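Local coordinates for octenoyl-CoA reductase/carboxylase (Streptomyces sp., PDB 4A0S), which catalyses the NADPH-dependent reductive carboxylation of 2-octenoyl-CoA, supplying a polyketide extender unit for cinnabaramide biosynthesis, at residues S72-N77 and G407-L412; G114-G119 and S199-G204; Y76-S81 and E395-V400. One frame throughout, in Å; residues are numbered along the deposited sequence.

Contact 1. Residues S72-N77 and G407-L412; sequences SSINYN and GKVAVL. With NAP (NADP nicotinamide-adenine-dinucleotide phosphate), chain F.
Ser72 and Val411 form the antiparallel hydrogen-bonded pair where strand 64-73 runs beside strand 408-412. Ser72 N donates a hydrogen bond to Val411 O at 2.6 Å, and Val411 N returns one to Ser72 O at 2.8 Å. The Ser72 hydroxyl serves a different neighbour, the backbone O of Asp116.

Ser73 faces Ala410 in the next, non-hydrogen-bonded pair, where the CA atoms come within 4.1 Å of each other. Its OG sits between the backbone N and carbonyl carbon (chi1 78°), a crowded position from which it accepts a bond from Lys408 NZ at 3.0 Å while also bonding to Asp116 OD1.

Ile74 N adds one more backbone bond, to Val409 O at 2.9 Å. Its side chain crosses that of Val411 obliquely, CD1 of Ile74 lying 3.7 Å from Val411 CG2. Ile74 O then receives Lys408 NZ at 2.8 Å from above its plane, and a water links the same oxygen to Val409 N.

Asn75, just before helix 76-82, brings OD1 to 2.7 Å from Lys408 NZ; its ND2 bonds to Asp116 OD1.

The chemistry therefore changes along the contact, from strand pairing with an isoleucine-valine patch to a buried amine. Lys408 NZ, at the end of a chain bent at chi2 and chi3, is bonded to Ser73 OG and Ile74 O, with Asn75 OD1 close by, and the carboxylate of Asp116, bonded to both Ser73 and Asn75, would probably offset its positive charge.

Contact 2. Residues G114-G119 and S199-G204; sequences GSDCSG and SPLCAG. With CO8 (octanoyl-coenzyme A), chain E.
The carboxylate of Asp116 lies at the first turn of helix 200-210, where its OD2 accepts the backbone N-H of Leu201 at 2.9 Å. The bond is fairly straight, 154° at the hydrogen, and uses the anti lone pair, the one turned away from OD1. Just past the nitrogen, Leu201 CB also presses on OD2 of Asp116, at 3.0 Å, and the two side chains cross at about a right angle. OD1 is held from the side chains of Ser73 and Asn75, which should keep the flat group from turning. A water 2.7 Å from OD2 of Asp116 accepts the N-H of Cys202 and may link the carboxylate to this second amide of the helix start. A negative group at this end of a helix is likely to be favoured by the amide dipoles pointing at it.

The pyrrolidine ring of Pro200 packs against the root of the same aspartate, Pro200 CB being 3.8 Å from Asp116 CB. A chi1 of 45° at Asp116 puts CG between the backbone N and the carbonyl carbon and turns it, and with it the carboxylate, toward the Leu201 N-H.

Leu201 stretches its CG anti to the backbone N (chi1 -176°), toward the acyl chain of octanoyl-CoA. Its CD1 touches Ser115 CB, a tight 3.3 Å away, and C4' of the ligand at 3.5 Å, so this leucine lines the acyl pocket.

Around the contact, strand 117-124 runs between strands 64-73 and 136-139. Pro200 also reaches Ile138 and His140, while Ser199 and Ala203 pack on helix 365-376.

Contact 3. Residues Y76-S81 and E395-V400; sequences YNTVWS and EACRVV. With NAP (NADP nicotinamide-adenine-dinucleotide phosphate), chain F.
Val79 meets Cys397 and Val400 in the apolar packing where segment 76-81 crosses segment 395-400, the two short helix axes 9.1 Å apart at a signed angle of -101°. Val79 CG2, anti to its own carbonyl carbon, touches both Cys397 SG at 3.7 Å and Val400 CG1 at 3.8 Å. Thr78 CG2 also touches the sulfur. Val400 CG1 further meets Tyr76 CD2 at 3.8 Å, obliquely to the ring.

Aromatic and cofactor contacts come next. NADP O2A lies at the edge of the Tyr76 ring, in its plane, 3.3 Å from CD2, and CB of the tyrosine rests on the ribose of the nicotinamide half. Tyr76 CD1 stands 3.3 Å above the Trp80 ring, offset toward the rim. Trp80 in turn donates NE1-H to NADP O2D at 2.8 Å. An alanine in place of Tyr76 would probably open a gap between Val400 and the Trp80 ring and leave that indole freer to shift from the ribose hydroxyl it binds.

Within helix 76-82, hydrogen bonding centres on Asn77 O, which takes Ser81 N and Ser81 OG from opposite faces of its plane.

Val46 of helix 46-49 touches both Val79 and Cys397, and Ala396 of helix 393-401 packs against strands 384-389 and 408-412.

Contacts 1 and 3 share Tyr76 and Asn77 at the start of helix 76-82, and their centres lie about 8 Å apart. Ile74 joins them: its CG1 is 3.6 Å from Ala396 CB and its CG2 is 3.7 Å from Val400 CG2. Contact 2, nested along the chain inside the loops that both others close, is tied to contact 1 at Asp116 by the Ser72 and Ser73 hydroxyls, and Asn75 OD1 packs 3.1 Å from Leu201 CD2. Contacts 2 and 3, with centres about 14 Å apart, meet through Asn77 ND2 and Ser115 OG at 3.0 Å. Together they border the pocket: 76-81 grips NADP, and Leu201 touches both NADP and the octanoyl chain.

Contact 1. Residues S72-N77 and G407-L412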
loop_
_atom_site.group_PDB
_atom_site.type_symbol
_atom_site.label_atom_id
_atom_site.label_comp_id
_atom_site.label_asym_id
_atom_site.label_seq_id
_atom_site.Cartn_x
_atom_site.Cartn_y
_atom_site.Cartn_z
ATOM N N SER A 72 -7.800 -32.054 15.087
ATOM C CA SER A 72 -7.796 -30.656 15.419
ATOM C C SER A 72 -6.413 -30.409 15.994
ATOM O O SER A 72 -5.489 -31.203 15.760
ATOM C CB SER A 72 -8.909 -30.381 16.430
ATOM O OG SER A 72 -9.036 -29.007 16.715
ATOM N N SER A 73 -6.235 -29.305 16.709
ATOM C CA SER A 73 -4.951 -29.060 17.323
ATOM C C SER A 73 -5.182 -28.275 18.589
ATOM O O SER A 73 -6.243 -27.644 18.764
ATOM C CB SER A 73 -4.057 -28.254 16.379
ATOM O OG SER A 73 -4.429 -26.889 16.403
ATOM N N ILE A 74 -4.195 -28.295 19.473
ATOM C CA ILE A 74 -4.215 -27.350 20.575
ATOM C C ILE A 74 -3.652 -26.041 20.056
ATOM O O ILE A 74 -2.592 -26.015 19.400
ATOM C CB ILE A 74 -3.400 -27.833 21.790
ATOM C CG1 ILE A 74 -3.852 -29.229 22.190
ATOM C CG2 ILE A 74 -3.546 -26.848 22.950
ATOM C CD1 ILE A 74 -5.310 -29.292 22.608
ATOM N N ASN A 75 -4.399 -24.974 20.305
ATOM C CA ASN A 75 -3.908 -23.650 20.078
ATOM C C ASN A 75 -3.779 -22.983 21.394
ATOM O O ASN A 75 -4.347 -23.439 22.387
ATOM C CB ASN A 75 -4.850 -22.887 19.164
ATOM C CG ASN A 75 -4.627 -23.253 17.747
ATOM O OD1 ASN A 75 -3.630 -22.850 17.161
ATOM N ND2 ASN A 75 -5.493 -24.086 17.208
ATOM N N TYR A 76 -3.018 -21.906 21.427
ATOM C CA TYR A 76 -2.871 -21.282 22.692
ATOM C C TYR A 76 -4.215 -20.780 23.174
ATOM O O TYR A 76 -4.469 -20.799 24.360
ATOM C CB TYR A 76 -1.758 -20.232 22.730
ATOM C CG TYR A 76 -1.072 -20.289 24.066
ATOM C CD1 TYR A 76 -1.711 -19.805 25.202
ATOM C CD2 TYR A 76 0.174 -20.881 24.216
ATOM C CE1 TYR A 76 -1.127 -19.873 26.455
ATOM C CE2 TYR A 76 0.780 -20.958 25.487
ATOM C CZ TYR A 76 0.108 -20.451 26.603
ATOM O OH TYR A 76 0.669 -20.470 27.869
ATOM N N ASN A 77 -5.094 -20.379 22.253
ATOM C CA ASN A 77 -6.396 -19.882 22.685
ATOM C C ASN A 77 -7.219 -20.962 23.398
ATOM O O ASN A 77 -8.048 -20.647 24.255
ATOM C CB ASN A 77 -7.191 -19.183 21.562
ATOM C CG ASN A 77 -7.647 -20.142 20.452
ATOM O OD1 ASN A 77 -7.256 -21.299 20.405
ATOM N ND2 ASN A 77 -8.489 -19.643 19.548
ATOM N N GLY A 407 6.329 -26.541 17.840
ATOM C CA GLY A 407 5.397 -26.644 16.754
ATOM C C GLY A 407 3.994 -26.824 17.273
ATOM O O GLY A 407 3.557 -26.120 18.182
ATOM N N LYS A 408 3.302 -27.795 16.695
ATOM C CA LYS A 408 1.891 -27.953 16.907
ATOM C C LYS A 408 1.583 -29.328 17.443
ATOM O O LYS A 408 2.093 -30.338 16.958
ATOM C CB LYS A 408 1.132 -27.772 15.594
ATOM C CG LYS A 408 1.040 -26.343 15.065
ATOM C CD LYS A 408 0.191 -25.419 15.926
ATOM C CE LYS A 408 -1.192 -25.988 16.162
ATOM N NZ LYS A 408 -2.071 -25.026 16.857
ATOM N N VAL A 409 0.717 -29.342 18.433
ATOM C CA VAL A 409 0.207 -30.578 18.971
ATOM C C VAL A 409 -1.137 -30.837 18.337
ATOM O O VAL A 409 -2.077 -30.083 18.531
ATOM C CB VAL A 409 0.048 -30.528 20.487
ATOM C CG1 VAL A 409 -0.463 -31.892 20.979
ATOM C CG2 VAL A 409 1.376 -30.229 21.130
ATOM N N ALA A 410 -1.206 -31.904 17.561
ATOM C CA ALA A 410 -2.430 -32.278 16.916
ATOM C C ALA A 410 -3.260 -33.065 17.897
ATOM O O ALA A 410 -2.730 -33.700 18.820
ATOM C CB ALA A 410 -2.130 -33.117 15.694
ATOM N N VAL A 411 -4.564 -33.032 17.683
ATOM C CA VAL A 411 -5.469 -33.884 18.421
ATOM C C VAL A 411 -6.303 -34.617 17.395
ATOM O O VAL A 411 -6.982 -33.996 16.571
ATOM C CB VAL A 411 -6.364 -33.070 19.409
ATOM C CG1 VAL A 411 -7.384 -33.955 20.096
ATOM C CG2 VAL A 411 -5.514 -32.359 20.464
ATOM N N LEU A 412 -6.233 -35.940 17.423
ATOM C CA LEU A 412 -7.149 -36.736 16.639
ATOM C C LEU A 412 -8.498 -36.582 17.305
ATOM O O LEU A 412 -8.598 -36.552 18.532
ATOM C CB LEU A 412 -6.742 -38.211 16.620
ATOM C CG LEU A 412 -5.361 -38.525 16.062
ATOM C CD1 LEU A 412 -4.977 -39.998 16.339
ATOM C CD2 LEU A 412 -5.251 -38.152 14.579
HETATM P PA NAP F . 2.912 -21.850 21.375
HETATM O O1A NAP F . 2.853 -22.996 20.298
HETATM O O2A NAP F . 2.861 -22.273 22.813
HETATM O O5B NAP F . 4.236 -21.108 21.125
HETATM C C5B NAP F . 4.464 -19.934 21.879
HETATM C C4B NAP F . 5.972 -19.755 21.957
HETATM O O4B NAP F . 6.176 -18.535 22.682
HETATM C C3B NAP F . 6.678 -20.880 22.742
HETATM O O3B NAP F . 7.473 -21.569 21.798
HETATM C C2B NAP F . 7.644 -20.151 23.664
HETATM O O2B NAP F . 8.899 -19.898 23.035
HETATM C C1B NAP F . 6.992 -18.836 23.902
HETATM N N9A NAP F . 6.049 -18.989 25.039
HETATM C C8A NAP F . 5.328 -20.060 25.409
HETATM N N7A NAP F . 4.570 -19.765 26.474
HETATM C C5A NAP F . 4.827 -18.497 26.762
HETATM C C6A NAP F . 4.373 -17.666 27.755
HETATM N N6A NAP F . 3.470 -18.109 28.629
HETATM N N1A NAP F . 4.827 -16.423 27.786
HETATM C C2A NAP F . 5.698 -15.975 26.886
HETATM N N3A NAP F . 6.180 -16.744 25.935
HETATM C C4A NAP F . 5.748 -18.006 25.860
HETATM O O3 NAP F . 1.745 -20.783 21.122
HETATM P PN NAP F . 1.438 -20.128 19.686
HETATM O O1N NAP F . 0.329 -21.082 19.119
HETATM O O2N NAP F . 2.664 -19.872 18.848
HETATM O O5D NAP F . 0.741 -18.793 20.213
HETATM C C5D NAP F . 1.623 -17.841 20.801
HETATM C C4D NAP F . 0.751 -16.677 21.178
HETATM O O4D NAP F . 0.110 -16.225 19.935
HETATM C C3D NAP F . -0.397 -17.058 22.114
HETATM O O3D NAP F . -0.478 -15.930 23.009
HETATM C C2D NAP F . -1.607 -17.135 21.208
HETATM O O2D NAP F . -2.829 -16.835 21.922
HETATM C C1D NAP F . -1.277 -15.969 20.297
HETATM N N1N NAP F . -1.882 -16.265 19.020
HETATM C C2N NAP F . -2.636 -15.266 18.443
HETATM C C3N NAP F . -3.191 -15.563 17.230
HETATM C C7N NAP F . -4.011 -14.494 16.619
HETATM O O7N NAP F . -4.093 -13.367 17.117
HETATM N N7N NAP F . -4.648 -14.901 15.554
HETATM C C4N NAP F . -3.014 -16.798 16.600
HETATM C C5N NAP F . -2.248 -17.805 17.163
HETATM C C6N NAP F . -1.669 -17.527 18.390
HETATM P P2B NAP F . 10.100 -19.518 24.036
HETATM O O1X NAP F . 11.305 -19.801 22.977
HETATM O O2X NAP F . 10.050 -17.956 24.427
HETATM O O3X NAP F . 9.910 -20.525 25.145
HETATM O O HOH W 1 -0.239 -27.226 19.577
#

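Contact 2. Residues G114-G119 and S199-G204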
loop_
_atom_site.group_PDB
_atom_site.type_symbol
_atom_site.label_atom_id
_atom_site.label_comp_id
_atom_site.label_asym_id
_atom_site.label_seq_id
_atom_site.Cartn_x
_atom_site.Cartn_y
_atom_site.Cartn_z
ATOM N N GLY A 114 -11.575 -25.466 20.299
ATOM C CA GLY A 114 -10.905 -25.986 19.129
ATOM C C GLY A 114 -11.129 -25.002 18.014
ATOM O O GLY A 114 -12.265 -24.728 17.631
ATOM N N SER A 115 -10.035 -24.472 17.495
ATOM C CA SER A 115 -10.107 -23.340 16.592
ATOM C C SER A 115 -9.552 -23.643 15.224
ATOM O O SER A 115 -9.612 -22.811 14.326
ATOM C CB SER A 115 -9.388 -22.166 17.224
ATOM O OG SER A 115 -10.048 -21.889 18.439
ATOM N N ASP A 116 -9.045 -24.849 15.051
ATOM C CA ASP A 116 -8.868 -25.355 13.694
ATOM C C ASP A 116 -9.165 -26.836 13.653
ATOM O O ASP A 116 -9.426 -27.462 14.691
ATOM C CB ASP A 116 -7.510 -24.948 13.051
ATOM C CG ASP A 116 -6.310 -25.127 13.964
ATOM O OD1 ASP A 116 -6.328 -25.932 14.918
ATOM O OD2 ASP A 116 -5.302 -24.455 13.702
ATOM N N CYS A 117 -9.175 -27.400 12.457
ATOM C CA CYS A 117 -9.417 -28.805 12.336
ATOM C C CYS A 117 -9.308 -29.179 10.899
ATOM O O CYS A 117 -9.278 -28.311 10.022
ATOM C CB CYS A 117 -10.789 -29.199 12.890
ATOM S SG CYS A 117 -12.137 -29.085 11.759
ATOM N N SER A 118 -9.202 -30.484 10.671
ATOM C CA SER A 118 -9.410 -31.031 9.352
ATOM C C SER A 118 -10.509 -32.051 9.520
ATOM O O SER A 118 -10.738 -32.581 10.620
ATOM C CB SER A 118 -8.151 -31.692 8.825
ATOM O OG SER A 118 -7.772 -32.745 9.694
ATOM N N GLY A 119 -11.213 -32.320 8.441
ATOM C CA GLY A 119 -12.236 -33.306 8.534
ATOM C C GLY A 119 -13.073 -33.436 7.301
ATOM O O GLY A 119 -12.656 -33.118 6.198
ATOM N N SER A 199 -2.396 -26.654 11.133
ATOM C CA SER A 199 -1.922 -25.459 10.460
ATOM C C SER A 199 -2.835 -24.247 10.372
ATOM O O SER A 199 -2.348 -23.134 10.481
ATOM C CB SER A 199 -1.446 -25.823 9.068
ATOM O OG SER A 199 -0.329 -26.671 9.173
ATOM N N PRO A 200 -4.146 -24.446 10.148
ATOM C CA PRO A 200 -4.902 -23.267 9.701
ATOM C C PRO A 200 -4.764 -22.054 10.603
ATOM O O PRO A 200 -4.467 -20.959 10.113
ATOM C CB PRO A 200 -6.348 -23.771 9.661
ATOM C CG PRO A 200 -6.180 -25.233 9.284
ATOM C CD PRO A 200 -4.956 -25.673 10.085
ATOM N N LEU A 201 -4.934 -22.234 11.904
ATOM C CA LEU A 201 -4.930 -21.084 12.800
ATOM C C LEU A 201 -3.554 -20.432 12.855
ATOM O O LEU A 201 -3.412 -19.263 12.528
ATOM C CB LEU A 201 -5.416 -21.467 14.184
ATOM C CG LEU A 201 -5.541 -20.294 15.150
ATOM C CD1 LEU A 201 -6.637 -20.586 16.159
ATOM C CD2 LEU A 201 -4.253 -20.100 15.831
ATOM N N CYS A 202 -2.541 -21.198 13.247
ATOM C CA CYS A 202 -1.195 -20.638 13.407
ATOM C C CYS A 202 -0.570 -20.228 12.085
ATOM O O CYS A 202 0.057 -19.164 11.983
ATOM C CB CYS A 202 -0.297 -21.630 14.129
ATOM S SG CYS A 202 -0.658 -21.672 15.868
ATOM N N ALA A 203 -0.708 -21.083 11.082
ATOM C CA ALA A 203 -0.109 -20.795 9.808
ATOM C C ALA A 203 -0.809 -19.600 9.173
ATOM O O ALA A 203 -0.144 -18.717 8.648
ATOM C CB ALA A 203 -0.164 -21.987 8.890
ATOM N N GLY A 204 -2.139 -19.584 9.218
ATOM C CA GLY A 204 -2.893 -18.471 8.630
ATOM C C GLY A 204 -2.496 -17.183 9.330
ATOM O O GLY A 204 -2.264 -16.150 8.693
HETATM N N1A CO8 E . -15.731 -13.266 34.276
HETATM C C2A CO8 E . -16.782 -12.900 33.540
HETATM N N3A CO8 E . -16.738 -11.824 32.763
HETATM C C4A CO8 E . -15.608 -11.083 32.712
HETATM C C5A CO8 E . -14.490 -11.430 33.460
HETATM C C6A CO8 E . -14.573 -12.563 34.266
HETATM N N6A CO8 E . -13.521 -12.943 34.998
HETATM N N7A CO8 E . -13.533 -10.536 33.212
HETATM C C8A CO8 E . -14.028 -9.652 32.342
HETATM N N9A CO8 E . -15.293 -9.985 32.039
HETATM C C1B CO8 E . -16.240 -9.297 31.121
HETATM C C2B CO8 E . -16.808 -8.026 31.761
HETATM O O2B CO8 E . -18.205 -7.883 31.417
HETATM C C3B CO8 E . -15.963 -6.952 31.082
HETATM O O3B CO8 E . -16.655 -5.712 31.049
HETATM P P3B CO8 E . -16.187 -4.615 32.142
HETATM O O7A CO8 E . -17.540 -4.139 32.914
HETATM O O8A CO8 E . -15.349 -5.356 33.351
HETATM O O9A CO8 E . -15.400 -3.523 31.534
HETATM C C4B CO8 E . -15.761 -7.503 29.675
HETATM O O4B CO8 E . -15.574 -8.911 29.877
HETATM C C5B CO8 E . -14.432 -7.044 29.061
HETATM O O5B CO8 E . -14.239 -7.703 27.793
HETATM P P1A CO8 E . -15.130 -7.243 26.494
HETATM O O1A CO8 E . -14.629 -8.204 25.241
HETATM O O2A CO8 E . -16.610 -7.395 26.670
HETATM O O3A CO8 E . -14.795 -5.649 26.261
HETATM P P2A CO8 E . -13.622 -4.961 25.343
HETATM O O4A CO8 E . -13.107 -3.680 26.145
HETATM O O5A CO8 E . -14.054 -4.618 23.948
HETATM O O6A CO8 E . -12.358 -5.995 25.346
HETATM C CBP CO8 E . -10.528 -7.330 24.386
HETATM C CCP CO8 E . -11.579 -6.218 24.153
HETATM C CDP CO8 E . -9.472 -6.731 25.330
HETATM C CEP CO8 E . -9.869 -7.627 23.038
HETATM C CAP CO8 E . -11.219 -8.598 24.991
HETATM O OAP CO8 E . -12.398 -9.031 24.237
HETATM C C9P CO8 E . -10.258 -9.794 25.233
HETATM O O9P CO8 E . -9.471 -9.752 26.187
HETATM N N8P CO8 E . -10.368 -10.849 24.392
HETATM C C7P CO8 E . -9.570 -12.099 24.566
HETATM C C6P CO8 E . -8.346 -12.241 23.618
HETATM C C5P CO8 E . -7.156 -12.813 24.426
HETATM O O5P CO8 E . -6.697 -12.176 25.371
HETATM N N4P CO8 E . -6.717 -14.052 24.212
HETATM C C3P CO8 E . -6.949 -14.958 23.093
HETATM C C2P CO8 E . -5.556 -14.994 22.447
HETATM S S1P CO8 E . -5.599 -14.450 20.699
HETATM C "C1'" CO8 E . -5.494 -16.009 19.958
HETATM O "O1'" CO8 E . -4.940 -16.982 20.501
HETATM C "C2'" CO8 E . -6.108 -16.075 18.726
HETATM C "C3'" CO8 E . -6.129 -17.215 17.955
HETATM C "C4'" CO8 E . -6.745 -17.175 16.698
HETATM C "C5'" CO8 E . -7.674 -15.998 16.446
HETATM C "C6'" CO8 E . -8.331 -16.295 15.081
HETATM C "C7'" CO8 E . -9.078 -15.078 14.613
HETATM C "C8'" CO8 E . -9.827 -15.456 13.331
HETATM O O HOH W 2 -2.743 -24.001 14.304
#

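Contact 3. Residues Y76-S81 and E395-V400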
loop_
_atom_site.group_PDB
_atom_site.type_symbol
_atom_site.label_atom_id
_atom_site.label_comp_id
_atom_site.label_asym_id
_atom_site.label_seq_id
_atom_site.Cartn_x
_atom_site.Cartn_y
_atom_site.Cartn_z
ATOM N N TYR A 76 -3.018 -21.906 21.427
ATOM C CA TYR A 76 -2.871 -21.282 22.692
ATOM C C TYR A 76 -4.215 -20.780 23.174
ATOM O O TYR A 76 -4.469 -20.799 24.360
ATOM C CB TYR A 76 -1.758 -20.232 22.730
ATOM C CG TYR A 76 -1.072 -20.289 24.066
ATOM C CD1 TYR A 76 -1.711 -19.805 25.202
ATOM C CD2 TYR A 76 0.174 -20.881 24.216
ATOM C CE1 TYR A 76 -1.127 -19.873 26.455
ATOM C CE2 TYR A 76 0.780 -20.958 25.487
ATOM C CZ TYR A 76 0.108 -20.451 26.603
ATOM O OH TYR A 76 0.669 -20.470 27.869
ATOM N N ASN A 77 -5.094 -20.379 22.253
ATOM C CA ASN A 77 -6.396 -19.882 22.685
ATOM C C ASN A 77 -7.219 -20.962 23.398
ATOM O O ASN A 77 -8.048 -20.647 24.255
ATOM C CB ASN A 77 -7.191 -19.183 21.562
ATOM C CG ASN A 77 -7.647 -20.142 20.452
ATOM O OD1 ASN A 77 -7.256 -21.299 20.405
ATOM N ND2 ASN A 77 -8.489 -19.643 19.548
ATOM N N THR A 78 -6.948 -22.221 23.056
ATOM C CA THR A 78 -7.537 -23.371 23.731
ATOM C C THR A 78 -7.104 -23.353 25.179
ATOM O O THR A 78 -7.928 -23.504 26.081
ATOM C CB THR A 78 -7.099 -24.702 23.069
ATOM O OG1 THR A 78 -7.231 -24.586 21.645
ATOM C CG2 THR A 78 -7.948 -25.893 23.592
ATOM N N VAL A 79 -5.803 -23.170 25.390
ATOM C CA VAL A 79 -5.226 -22.958 26.712
ATOM C C VAL A 79 -5.827 -21.741 27.421
ATOM O O VAL A 79 -6.249 -21.864 28.567
ATOM C CB VAL A 79 -3.689 -22.805 26.644
ATOM C CG1 VAL A 79 -3.100 -22.532 28.025
ATOM C CG2 VAL A 79 -3.053 -24.032 25.991
ATOM N N TRP A 80 -5.845 -20.579 26.763
ATOM C CA TRP A 80 -6.452 -19.393 27.365
ATOM C C TRP A 80 -7.887 -19.706 27.788
ATOM O O TRP A 80 -8.278 -19.372 28.899
ATOM C CB TRP A 80 -6.485 -18.199 26.402
ATOM C CG TRP A 80 -5.164 -17.663 25.976
ATOM C CD1 TRP A 80 -4.760 -17.422 24.693
ATOM C CD2 TRP A 80 -4.064 -17.314 26.816
ATOM N NE1 TRP A 80 -3.480 -16.927 24.684
ATOM C CE2 TRP A 80 -3.025 -16.861 25.971
ATOM C CE3 TRP A 80 -3.849 -17.351 28.199
ATOM C CZ2 TRP A 80 -1.786 -16.428 26.466
ATOM C CZ3 TRP A 80 -2.624 -16.925 28.698
ATOM C CH2 TRP A 80 -1.607 -16.463 27.830
ATOM N N SER A 81 -8.653 -20.338 26.891
ATOM C CA SER A 81 -10.036 -20.762 27.170
ATOM C C SER A 81 -10.150 -21.564 28.440
ATOM O O SER A 81 -10.974 -21.268 29.303
ATOM C CB SER A 81 -10.574 -21.680 26.073
ATOM O OG SER A 81 -10.713 -21.004 24.864
ATOM N N GLU A 395 -4.543 -33.233 28.236
ATOM C CA GLU A 395 -3.105 -33.368 28.399
ATOM C C GLU A 395 -2.412 -32.615 27.294
ATOM O O GLU A 395 -1.475 -31.866 27.543
ATOM C CB GLU A 395 -2.703 -34.841 28.339
ATOM C CG GLU A 395 -1.215 -35.100 28.520
ATOM C CD GLU A 395 -0.671 -34.534 29.815
ATOM O OE1 GLU A 395 -1.422 -34.443 30.818
ATOM O OE2 GLU A 395 0.515 -34.161 29.822
ATOM N N ALA A 396 -2.890 -32.806 26.068
ATOM C CA ALA A 396 -2.347 -32.085 24.918
ATOM C C ALA A 396 -2.344 -30.598 25.212
ATOM O O ALA A 396 -1.346 -29.921 25.022
ATOM C CB ALA A 396 -3.141 -32.395 23.669
ATOM N N CYS A 397 -3.467 -30.108 25.719
ATOM C CA CYS A 397 -3.615 -28.716 26.113
ATOM C C CYS A 397 -2.630 -28.313 27.210
ATOM O O CYS A 397 -1.953 -27.285 27.110
ATOM C CB CYS A 397 -5.039 -28.471 26.572
ATOM S SG CYS A 397 -5.491 -26.766 26.491
ATOM N N ARG A 398 -2.544 -29.148 28.245
ATOM C CA ARG A 398 -1.585 -28.950 29.317
ATOM C C ARG A 398 -0.173 -28.886 28.754
ATOM O O ARG A 398 0.634 -28.064 29.177
ATOM C CB ARG A 398 -1.705 -30.100 30.320
ATOM C CG ARG A 398 -0.775 -30.022 31.516
ATOM C CD ARG A 398 -1.101 -28.817 32.368
ATOM N NE ARG A 398 -0.369 -28.835 33.625
ATOM C CZ ARG A 398 -0.263 -27.794 34.447
ATOM N NH1 ARG A 398 -0.831 -26.634 34.138
ATOM N NH2 ARG A 398 0.426 -27.915 35.574
ATOM N N VAL A 399 0.134 -29.761 27.810
ATOM C CA VAL A 399 1.460 -29.756 27.196
ATOM C C VAL A 399 1.777 -28.369 26.657
ATOM O O VAL A 399 2.817 -27.806 26.973
ATOM C CB VAL A 399 1.581 -30.831 26.082
ATOM C CG1 VAL A 399 2.714 -30.485 25.113
ATOM C CG2 VAL A 399 1.785 -32.223 26.699
ATOM N N VAL A 400 0.863 -27.826 25.853
ATOM C CA VAL A 400 1.020 -26.487 25.300
ATOM C C VAL A 400 1.036 -25.430 26.393
ATOM O O VAL A 400 1.864 -24.533 26.371
ATOM C CB VAL A 400 -0.071 -26.164 24.255
ATOM C CG1 VAL A 400 -0.001 -24.670 23.830
ATOM C CG2 VAL A 400 0.097 -27.079 23.060
HETATM P PA NAP F . 2.912 -21.850 21.375
HETATM O O1A NAP F . 2.853 -22.996 20.298
HETATM O O2A NAP F . 2.861 -22.273 22.813
HETATM O O5B NAP F . 4.236 -21.108 21.125
HETATM C C5B NAP F . 4.464 -19.934 21.879
HETATM C C4B NAP F . 5.972 -19.755 21.957
HETATM O O4B NAP F . 6.176 -18.535 22.682
HETATM C C3B NAP F . 6.678 -20.880 22.742
HETATM O O3B NAP F . 7.473 -21.569 21.798
HETATM C C2B NAP F . 7.644 -20.151 23.664
HETATM O O2B NAP F . 8.899 -19.898 23.035
HETATM C C1B NAP F . 6.992 -18.836 23.902
HETATM N N9A NAP F . 6.049 -18.989 25.039
HETATM C C8A NAP F . 5.328 -20.060 25.409
HETATM N N7A NAP F . 4.570 -19.765 26.474
HETATM C C5A NAP F . 4.827 -18.497 26.762
HETATM C C6A NAP F . 4.373 -17.666 27.755
HETATM N N6A NAP F . 3.470 -18.109 28.629
HETATM N N1A NAP F . 4.827 -16.423 27.786
HETATM C C2A NAP F . 5.698 -15.975 26.886
HETATM N N3A NAP F . 6.180 -16.744 25.935
HETATM C C4A NAP F . 5.748 -18.006 25.860
HETATM O O3 NAP F . 1.745 -20.783 21.122
HETATM P PN NAP F . 1.438 -20.128 19.686
HETATM O O1N NAP F . 0.329 -21.082 19.119
HETATM O O2N NAP F . 2.664 -19.872 18.848
HETATM O O5D NAP F . 0.741 -18.793 20.213
HETATM C C5D NAP F . 1.623 -17.841 20.801
HETATM C C4D NAP F . 0.751 -16.677 21.178
HETATM O O4D NAP F . 0.110 -16.225 19.935
HETATM C C3D NAP F . -0.397 -17.058 22.114
HETATM O O3D NAP F . -0.478 -15.930 23.009
HETATM C C2D NAP F . -1.607 -17.135 21.208
HETATM O O2D NAP F . -2.829 -16.835 21.922
HETATM C C1D NAP F . -1.277 -15.969 20.297
HETATM N N1N NAP F . -1.882 -16.265 19.020
HETATM C C2N NAP F . -2.636 -15.266 18.443
HETATM C C3N NAP F . -3.191 -15.563 17.230
HETATM C C7N NAP F . -4.011 -14.494 16.619
HETATM O O7N NAP F . -4.093 -13.367 17.117
HETATM N N7N NAP F . -4.648 -14.901 15.554
HETATM C C4N NAP F . -3.014 -16.798 16.600
HETATM C C5N NAP F . -2.248 -17.805 17.163
HETATM C C6N NAP F . -1.669 -17.527 18.390
HETATM P P2B NAP F . 10.100 -19.518 24.036
HETATM O O1X NAP F . 11.305 -19.801 22.977
HETATM O O2X NAP F . 10.050 -17.956 24.427
HETATM O O3X NAP F . 9.910 -20.525 25.145
#